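Local coordinates for protein antitoxin of toxin-antitoxin system VAPB (Rickettsia felis, PDB 3ZVK) that acts as the antitoxin of a type II toxin-antitoxin pair, neutralising the VapC2 toxin, partially inhibiting its RNase activity and binding promoter DNA, at the interface of chains A and B. Residues are numbered along the deposited sequence; one frame, centred on the assembly and turned at random. Chains: chain A/B, Antitoxin of toxin-antitoxin system VAPB.

The interface of chains A and B. Residues chain A 4, 6, 13; chain B 22-23, 25-28.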
loop_
_atom_site.group_PDB
_atom_site.type_symbol
_atom_site.label_atom_id
_atom_site.label_comp_id
_atom_site.label_asym_id
_atom_site.label_seq_id
_atom_site.Cartn_x
_atom_site.Cartn_y
_atom_site.Cartn_z
ATOM N N ALA A 4 -22.191 -6.821 11.746
ATOM C CA ALA A 4 -22.661 -6.691 10.367
ATOM C C ALA A 4 -21.546 -7.109 9.408
ATOM O O ALA A 4 -20.374 -6.800 9.641
ATOM C CB ALA A 4 -23.075 -5.253 10.091
ATOM N N ILE A 6 -19.422 -7.256 5.749
ATOM C CA ILE A 6 -18.951 -6.431 4.642
ATOM C C ILE A 6 -18.972 -7.308 3.398
ATOM O O ILE A 6 -18.487 -8.435 3.443
ATOM C CB ILE A 6 -17.547 -5.793 4.923
ATOM C CG1 ILE A 6 -17.671 -4.622 5.907
ATOM C CG2 ILE A 6 -16.840 -5.313 3.647
ATOM C CD1 ILE A 6 -16.620 -4.637 6.849
ATOM N N GLN A 13 -17.844 -1.373 -1.934
ATOM C CA GLN A 13 -17.918 -2.158 -0.715
ATOM C C GLN A 13 -19.242 -1.801 -0.030
ATOM O O GLN A 13 -19.722 -0.659 -0.159
ATOM C CB GLN A 13 -16.776 -1.773 0.187
ATOM C CG GLN A 13 -16.328 -2.891 1.077
ATOM C CD GLN A 13 -15.284 -2.430 2.048
ATOM O OE1 GLN A 13 -15.540 -1.595 2.932
ATOM N NE2 GLN A 13 -14.083 -2.940 1.879
ATOM N N ARG B 22 -13.895 2.634 2.985
ATOM C CA ARG B 22 -13.779 1.187 2.857
ATOM C C ARG B 22 -13.034 0.603 4.044
ATOM O O ARG B 22 -12.109 1.219 4.578
ATOM C CB ARG B 22 -13.092 0.796 1.532
ATOM C CG ARG B 22 -14.007 0.842 0.339
ATOM C CD ARG B 22 -13.220 0.570 -0.920
ATOM N NE ARG B 22 -14.076 0.566 -2.099
ATOM C CZ ARG B 22 -13.633 0.548 -3.347
ATOM N NH1 ARG B 22 -12.329 0.555 -3.596
ATOM N NH2 ARG B 22 -14.489 0.527 -4.359
ATOM N N PHE B 23 -13.471 -0.572 4.467
ATOM C CA PHE B 23 -12.893 -1.334 5.560
ATOM C C PHE B 23 -11.968 -2.389 4.971
ATOM O O PHE B 23 -12.158 -2.819 3.835
ATOM C CB PHE B 23 -13.998 -1.990 6.414
ATOM C CG PHE B 23 -14.755 -1.027 7.301
ATOM C CD1 PHE B 23 -15.883 -0.358 6.830
ATOM C CD2 PHE B 23 -14.327 -0.766 8.603
ATOM C CE1 PHE B 23 -16.574 0.547 7.653
ATOM C CE2 PHE B 23 -15.026 0.139 9.424
ATOM C CZ PHE B 23 -16.148 0.777 8.948
ATOM N N VAL B 25 -11.356 -5.005 6.783
ATOM C CA VAL B 25 -11.793 -6.145 7.566
ATOM C C VAL B 25 -13.104 -6.739 7.018
ATOM O O VAL B 25 -13.668 -6.196 6.065
ATOM C CB VAL B 25 -11.772 -5.754 9.065
ATOM C CG1 VAL B 25 -13.048 -5.044 9.505
ATOM C CG2 VAL B 25 -11.451 -6.951 9.934
ATOM N N LYS B 26 -13.554 -7.856 7.568
ATOM C CA LYS B 26 -14.714 -8.601 7.094
ATOM C C LYS B 26 -16.015 -8.342 7.822
ATOM O O LYS B 26 -17.079 -8.515 7.233
ATOM C CB LYS B 26 -14.386 -10.103 7.153
ATOM N N GLU B 27 -15.940 -8.051 9.129
ATOM C CA GLU B 27 -17.090 -7.764 9.980
ATOM C C GLU B 27 -16.827 -6.450 10.683
ATOM O O GLU B 27 -15.672 -6.013 10.793
ATOM C CB GLU B 27 -17.283 -8.852 11.033
ATOM C CG GLU B 27 -17.708 -10.223 10.515
ATOM C CD GLU B 27 -18.383 -11.094 11.567
ATOM O OE1 GLU B 27 -17.787 -11.301 12.650
ATOM O OE2 GLU B 27 -19.535 -11.524 11.329
ATOM N N VAL B 28 -17.907 -5.821 11.173
ATOM C CA VAL B 28 -17.868 -4.557 11.893
ATOM C C VAL B 28 -18.860 -4.639 13.049
ATOM O O VAL B 28 -19.836 -5.392 12.968
ATOM C CB VAL B 28 -18.112 -3.298 10.974
ATOM C CG1 VAL B 28 -16.914 -2.999 10.069
ATOM C CG2 VAL B 28 -19.402 -3.411 10.156
HETATM O O HOH W 1 -16.863 1.122 -1.960
#
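The side-chain amide of A:Gln13 lies alongside the backbone of B:Phe23 and pairs with its N-H and C=O, a worked example of how a carboxamide can pair with one residue's main chain, much as a strand edge would. Followed outward, CB of A:Gln13 rests against CG of B:Arg22 at 3.8 Å. CG lies anti to the backbone N (chi1 -151°) and the chain stays extended beyond it, which carries the amide across to the partner chain. CD of A:Gln13 faces both the N and the O of B:Phe23, 3.5 Å from that N. At the tip, OE1 of A:Gln13 accepts the amide N-H of B:Phe23, N to OE1 2.8 Å, nearly straight at the hydrogen and on a lone pair in the carbonyl plane; OE1 also lies near CA of B:Arg22. NE2 of A:Gln13 in turn donates to the carbonyl O of the same B:Phe23 at 2.7 Å, with that oxygen close to the plane of the glutamine amide. This paired bond fixes the rotation of the amide and reads main chain rather than side chain. At the other end of the residue, water 1 joins the backbone N of A:Gln13 to NE of B:Arg22; the water lies in the guanidinium plane, at its edge.

A:Ile6 supplies the apolar part. Its CG1 branch, beside the backbone N (chi1 -75°), brings CD1 of A:Ile6 to CG1 of B:Val28 at 3.6 Å and to CB of B:Phe23; the isoleucine and valine side chains run roughly perpendicular. CG1 of B:Val28 also lies over one face of the B:Phe23 ring, towards its rim, and so ties ring and isoleucine into one cluster. The backbone N of A:Ile6 donates to O of B:Lys26 at 3.0 Å, while A:Ala4 and B:Val28 exchange N-H and C=O bonds in both directions, an antiparallel beta bridge.

The patch belongs to the two-fold dimer of this MazE/AbrB-type antitoxin, whose VapB-VapB contacts help assemble the DNA-bound complex. Strands 3-9 and 12-17 of chain A meet the loop of chain B leading into strand 27-33 and the start of that strand, and symmetry repeats the arrangement with the chains exchanged.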